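Local coordinates for putative isomerase YbhH (Escherichia coli, PDB 6OTV), which is probably an isomerase of the PrpF family, within the diaminopimelate epimerase clan, although its substrate is not established, at residues Pro188-Asp193 / Val198-Ala203; Ser229-Ala234 / Phe268-Cys273. All coordinates share one frame; numbering follows the deposited sequence.

Contact 1. Residues Pro188-Asp193 / Val198-Ala203; sequences PVTCID and VVIIPA
Ile-192 and Val-198 meet through the methyls that their first torsions set between backbone N and carbonyl carbon: with chi1 at -172° in Ile-192 and -57° in Val-198, each residue turns CG2 to its neighbour. The two side chains lie side by side and point the same way, Ile-192 CG2 standing 3.6 Å from Val-198 CG2. Ile-200, further along the same face, swings its CD1 across to that same Ile-192 CG2. Thr-190 shares this face too, but its OG1 is taken up elsewhere, hydrogen-bonded to Val-295 N and Gln-180 O.

The backbones behind these contacts are two antiparallel strands of a beta hairpin, with Thr-190/Ile-200 and Ile-192/Val-198 as hydrogen-bonded pairs and Cys-191/Val-199 as the non-hydrogen-bonded pair between them. Ile-200 N reaches Thr-190 O at 2.8 Å with an almost straight N-H, while the return bond, Thr-190 N to Ile-200 O, is more bent. The other pair is doubly bonded as well: Val-198 N lies 3.0 Å from Ile-192 O, and Ile-192 N lies 3.2 Å from Val-198 O. Val-199 CA adds a CA-H...O contact to Thr-190 O.

On the opposite face, Val-189 CG1 runs alongside Ile-201 CG1 at 3.7 Å, and Val-199 CG2 packs against both CB and CG2 of Val-189. Ile-230 and Ala-234 of helix 221-237 cover this side. Where the strands reach the far end of the hairpin, the ring of Pro-202 brings CD to 3.2 Å from Pro-188 O.

Contact 2. Residues Ser229-Ala234 / Phe268-Cys273; sequences SIRLQA and FMPHSC
Arg-231 and Pro-270 make the main contact, and it is one of packing: no hydrogen bond crosses between the helix segment and the loop. Arg-231 leaves the helix with CG anti to the backbone N (chi1 -175°) and stays extended until it bends at chi3, 78°, laying the end of its chain across the proline ring. Its CD sits 3.4 Å from Pro-270 CB, and NE follows at 3.6 Å from the same carbon. Farther out, Pro-270 CG comes over one face of the guanidinium, displaced toward the rim, with NH1 3.8 Å from that CG. The peptide bond before Pro-270 is cis, and a hydrogen bond from Met-269 N to Ser-272 O closes the loop around it.

His-271 supplies the second, looser approach. Its CE1 lies 3.9 Å from Arg-231 NH2, and the imidazole and guanidinium planes stand nearly perpendicular, at 87°. The ring also rests over its own neighbour, with Pro-270 CD above one face.

The polar interactions of the arginine are made outside the two segments. Glu-228, just before the segment on the same helix, forms a salt bridge to NE through OE2 and also takes a weak hydrogen bond from His-271 ND1, so one carboxylate links both sides of the contact. NH2 is hydrogen-bonded to Val-243 O, which helps fix the rotation of the guanidinium.

Residues 268-273 follow strand 263-267 and precede helix 279-290, and Pro-251 of strand 250-255 touches both Arg-231 and Pro-270, placing the junction of helix 221-237 with this loop against that strand.

How the contacts relate
Following the chain from the N terminus, contact 1 comes first: strand 187-193 turns back through a short connection into strand 197-202, closing a tight hairpin. The chain then passes helix 214-219 and enters helix 221-237, where contact 2 opens, to be closed by the loop after strand 263-267. The two closures are therefore in series and neither encloses the other. The centres of contact 1 and contact 2 are about 10 Å apart. Helix 221-237 joins them, packing one side on the hairpin and meeting the loop with another. Strand 250-255 lies within the span of contact 2 yet pairs with strand 197-202, a second tie between hairpin and loop.

Contact 1. Residues Pro188-Asp193 / Val198-Ala203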
loop_
_atom_site.group_PDB
_atom_site.type_symbol
_atom_site.label_atom_id
_atom_site.label_comp_id
_atom_site.label_asym_id
_atom_site.label_seq_id
_atom_site.Cartn_x
_atom_site.Cartn_y
_atom_site.Cartn_z
ATOM N N PRO A 188 7.831 -30.260 -19.305
ATOM C CA PRO A 188 7.077 -28.996 -19.306
ATOM C C PRO A 188 6.907 -28.478 -17.886
ATOM O O PRO A 188 6.342 -29.161 -17.031
ATOM C CB PRO A 188 5.735 -29.384 -19.936
ATOM C CG PRO A 188 5.585 -30.838 -19.616
ATOM C CD PRO A 188 6.978 -31.416 -19.633
ATOM N N VAL A 189 7.405 -27.267 -17.633
ATOM C CA VAL A 189 7.324 -26.643 -16.320
ATOM C C VAL A 189 6.742 -25.242 -16.475
ATOM O O VAL A 189 6.541 -24.743 -17.582
ATOM C CB VAL A 189 8.693 -26.579 -15.609
ATOM C CG1 VAL A 189 9.323 -27.966 -15.524
ATOM C CG2 VAL A 189 9.616 -25.594 -16.313
ATOM N N THR A 190 6.470 -24.610 -15.334
ATOM C CA THR A 190 5.992 -23.234 -15.294
ATOM C C THR A 190 6.826 -22.440 -14.300
ATOM O O THR A 190 6.963 -22.839 -13.138
ATOM C CB THR A 190 4.509 -23.160 -14.914
ATOM O OG1 THR A 190 3.707 -23.539 -16.040
ATOM C CG2 THR A 190 4.135 -21.747 -14.486
ATOM N N CYS A 191 7.385 -21.326 -14.761
ATOM C CA CYS A 191 8.151 -20.420 -13.918
ATOM C C CYS A 191 7.273 -19.227 -13.566
ATOM O O CYS A 191 6.860 -18.473 -14.454
ATOM C CB CYS A 191 9.428 -19.971 -14.624
ATOM S SG CYS A 191 10.543 -21.330 -15.043
ATOM N N ILE A 192 6.981 -19.065 -12.278
ATOM C CA ILE A 192 6.094 -18.010 -11.813
ATOM C C ILE A 192 6.672 -17.404 -10.540
ATOM O O ILE A 192 7.295 -18.093 -9.725
ATOM C CB ILE A 192 4.654 -18.535 -11.594
ATOM C CG1 ILE A 192 3.690 -17.386 -11.294
ATOM C CG2 ILE A 192 4.622 -19.570 -10.484
ATOM C CD1 ILE A 192 2.241 -17.820 -11.213
ATOM N N ASP A 193 6.481 -16.096 -10.390
ATOM C CA ASP A 193 6.971 -15.325 -9.251
ATOM C C ASP A 193 5.758 -14.674 -8.589
ATOM O O ASP A 193 5.388 -13.545 -8.922
ATOM C CB ASP A 193 8.003 -14.288 -9.704
ATOM C CG ASP A 193 8.706 -13.605 -8.542
ATOM O OD1 ASP A 193 8.492 -14.006 -7.379
ATOM O OD2 ASP A 193 9.480 -12.662 -8.799
ATOM N N VAL A 198 8.986 -19.775 -7.906
ATOM C CA VAL A 198 8.918 -21.231 -7.912
ATOM C C VAL A 198 8.942 -21.725 -9.349
ATOM O O VAL A 198 8.571 -21.009 -10.284
ATOM C CB VAL A 198 7.661 -21.773 -7.186
ATOM C CG1 VAL A 198 7.600 -21.276 -5.746
ATOM C CG2 VAL A 198 6.396 -21.409 -7.950
ATOM N N VAL A 199 9.391 -22.965 -9.518
ATOM C CA VAL A 199 9.302 -23.673 -10.788
ATOM C C VAL A 199 8.401 -24.881 -10.565
ATOM O O VAL A 199 8.707 -25.755 -9.744
ATOM C CB VAL A 199 10.687 -24.078 -11.325
ATOM C CG1 VAL A 199 11.568 -24.624 -10.210
ATOM C CG2 VAL A 199 10.548 -25.087 -12.453
ATOM N N ILE A 200 7.282 -24.912 -11.277
ATOM C CA ILE A 200 6.250 -25.917 -11.067
ATOM C C ILE A 200 6.495 -27.070 -12.030
ATOM O O ILE A 200 6.484 -26.883 -13.251
ATOM C CB ILE A 200 4.853 -25.310 -11.258
ATOM C CG1 ILE A 200 4.621 -24.229 -10.201
ATOM C CG2 ILE A 200 3.781 -26.385 -11.196
ATOM C CD1 ILE A 200 3.415 -23.380 -10.451
ATOM N N ILE A 201 6.724 -28.259 -11.481
ATOM C CA ILE A 201 7.116 -29.435 -12.247
ATOM C C ILE A 201 6.096 -30.534 -11.983
ATOM O O ILE A 201 5.847 -30.863 -10.822
ATOM C CB ILE A 201 8.528 -29.926 -11.881
ATOM C CG1 ILE A 201 9.523 -28.766 -11.908
ATOM C CG2 ILE A 201 8.959 -31.054 -12.814
ATOM C CD1 ILE A 201 10.854 -29.089 -11.269
ATOM N N PRO A 202 5.490 -31.126 -13.013
ATOM C CA PRO A 202 4.625 -32.293 -12.790
ATOM C C PRO A 202 5.430 -33.476 -12.270
ATOM O O PRO A 202 6.455 -33.853 -12.844
ATOM C CB PRO A 202 4.039 -32.574 -14.179
ATOM C CG PRO A 202 4.196 -31.291 -14.934
ATOM C CD PRO A 202 5.454 -30.669 -14.411
ATOM N N ALA A 203 4.950 -34.067 -11.172
ATOM C CA ALA A 203 5.673 -35.168 -10.543
ATOM C C ALA A 203 5.815 -36.357 -11.486
ATOM O O ALA A 203 6.856 -37.029 -11.497
ATOM C CB ALA A 203 4.968 -35.586 -9.254
#

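Contact 2. Residues Ser229-Ala234 / Phe268-Cys273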
loop_
_atom_site.group_PDB
_atom_site.type_symbol
_atom_site.label_atom_id
_atom_site.label_comp_id
_atom_site.label_asym_id
_atom_site.label_seq_id
_atom_site.Cartn_x
_atom_site.Cartn_y
_atom_site.Cartn_z
ATOM N N SER A 229 18.834 -30.117 -11.840
ATOM C CA SER A 229 19.102 -29.763 -13.231
ATOM C C SER A 229 18.062 -28.785 -13.760
ATOM O O SER A 229 18.394 -27.849 -14.495
ATOM C CB SER A 229 19.135 -31.025 -14.095
ATOM O OG SER A 229 19.157 -30.698 -15.473
ATOM N N ILE A 230 16.798 -28.983 -13.389
ATOM C CA ILE A 230 15.746 -28.083 -13.842
ATOM C C ILE A 230 15.766 -26.776 -13.057
ATOM O O ILE A 230 15.468 -25.712 -13.612
ATOM C CB ILE A 230 14.380 -28.782 -13.744
ATOM C CG1 ILE A 230 14.429 -30.140 -14.445
ATOM C CG2 ILE A 230 13.287 -27.916 -14.350
ATOM C CD1 ILE A 230 13.159 -30.951 -14.296
ATOM N N ARG A 231 16.130 -26.821 -11.772
ATOM C CA ARG A 231 16.100 -25.610 -10.955
ATOM C C ARG A 231 17.197 -24.638 -11.368
ATOM O O ARG A 231 16.943 -23.439 -11.540
ATOM C CB ARG A 231 16.233 -25.957 -9.475
ATOM C CG ARG A 231 16.084 -24.736 -8.580
ATOM C CD ARG A 231 16.307 -25.069 -7.123
ATOM N NE ARG A 231 17.721 -25.204 -6.791
ATOM C CZ ARG A 231 18.489 -24.203 -6.373
ATOM N NH1 ARG A 231 17.982 -22.984 -6.233
ATOM N NH2 ARG A 231 19.767 -24.419 -6.093
ATOM N N LEU A 232 18.431 -25.132 -11.505
ATOM C CA LEU A 232 19.518 -24.280 -11.979
ATOM C C LEU A 232 19.193 -23.697 -13.347
ATOM O O LEU A 232 19.476 -22.524 -13.616
ATOM C CB LEU A 232 20.825 -25.073 -12.031
ATOM C CG LEU A 232 21.275 -25.798 -10.759
ATOM C CD1 LEU A 232 22.505 -26.649 -11.034
ATOM C CD2 LEU A 232 21.547 -24.811 -9.636
ATOM N N GLN A 233 18.581 -24.500 -14.219
ATOM C CA GLN A 233 18.212 -24.017 -15.544
ATOM C C GLN A 233 17.074 -23.005 -15.467
ATOM O O GLN A 233 17.059 -22.021 -16.216
ATOM C CB GLN A 233 17.830 -25.200 -16.433
ATOM C CG GLN A 233 18.429 -25.166 -17.831
ATOM C CD GLN A 233 18.208 -26.463 -18.590
ATOM O OE1 GLN A 233 18.194 -27.546 -18.002
ATOM N NE2 GLN A 233 18.025 -26.359 -19.902
ATOM N N ALA A 234 16.114 -23.224 -14.563
ATOM C CA ALA A 234 14.980 -22.312 -14.451
ATOM C C ALA A 234 15.392 -20.985 -13.826
ATOM O O ALA A 234 14.887 -19.926 -14.217
ATOM C CB ALA A 234 13.858 -22.959 -13.637
ATOM N N PHE A 268 9.909 -28.199 -2.346
ATOM C CA PHE A 268 11.335 -28.363 -2.098
ATOM C C PHE A 268 11.970 -27.029 -1.721
ATOM O O PHE A 268 11.653 -25.989 -2.308
ATOM C CB PHE A 268 12.027 -28.976 -3.316
ATOM C CG PHE A 268 11.756 -30.446 -3.476
ATOM C CD1 PHE A 268 12.612 -31.385 -2.921
ATOM C CD2 PHE A 268 10.632 -30.892 -4.156
ATOM C CE1 PHE A 268 12.363 -32.740 -3.056
ATOM C CE2 PHE A 268 10.378 -32.247 -4.294
ATOM C CZ PHE A 268 11.244 -33.171 -3.744
ATOM N N MET A 269 12.886 -27.067 -0.744
ATOM C CA MET A 269 13.314 -25.849 -0.059
ATOM C C MET A 269 14.776 -25.440 -0.238
ATOM O O MET A 269 15.373 -24.935 0.721
ATOM C CB MET A 269 13.054 -25.998 1.442
ATOM C CG MET A 269 11.683 -26.537 1.805
ATOM S SD MET A 269 11.572 -26.964 3.557
ATOM C CE MET A 269 12.736 -28.320 3.659
ATOM N N PRO A 270 15.403 -25.600 -1.419
ATOM C CA PRO A 270 15.067 -26.218 -2.705
ATOM C C PRO A 270 15.576 -27.649 -2.821
ATOM O O PRO A 270 15.264 -28.337 -3.793
ATOM C CB PRO A 270 15.772 -25.310 -3.724
ATOM C CG PRO A 270 16.502 -24.256 -2.919
ATOM C CD PRO A 270 16.631 -24.805 -1.545
ATOM N N HIS A 271 16.355 -28.087 -1.834
ATOM C CA HIS A 271 16.984 -29.401 -1.878
ATOM C C HIS A 271 16.142 -30.465 -1.179
ATOM O O HIS A 271 15.931 -31.549 -1.729
ATOM C CB HIS A 271 18.382 -29.336 -1.254
ATOM C CG HIS A 271 19.218 -28.197 -1.752
ATOM N ND1 HIS A 271 19.566 -28.050 -3.077
ATOM C CD2 HIS A 271 19.784 -27.155 -1.097
ATOM C CE1 HIS A 271 20.304 -26.963 -3.219
ATOM N NE2 HIS A 271 20.451 -26.402 -2.032
ATOM N N SER A 272 15.661 -30.176 0.026
ATOM C CA SER A 272 14.868 -31.118 0.801
ATOM C C SER A 272 13.379 -30.860 0.604
ATOM O O SER A 272 12.957 -29.765 0.228
ATOM C CB SER A 272 15.217 -31.032 2.289
ATOM O OG SER A 272 16.548 -31.451 2.526
ATOM N N CYS A 273 12.581 -31.889 0.878
ATOM C CA CYS A 273 11.135 -31.809 0.721
ATOM C C CYS A 273 10.508 -31.276 2.006
ATOM O O CYS A 273 10.715 -31.840 3.086
ATOM C CB CYS A 273 10.551 -33.176 0.362
ATOM S SG CYS A 273 8.768 -33.156 0.024
#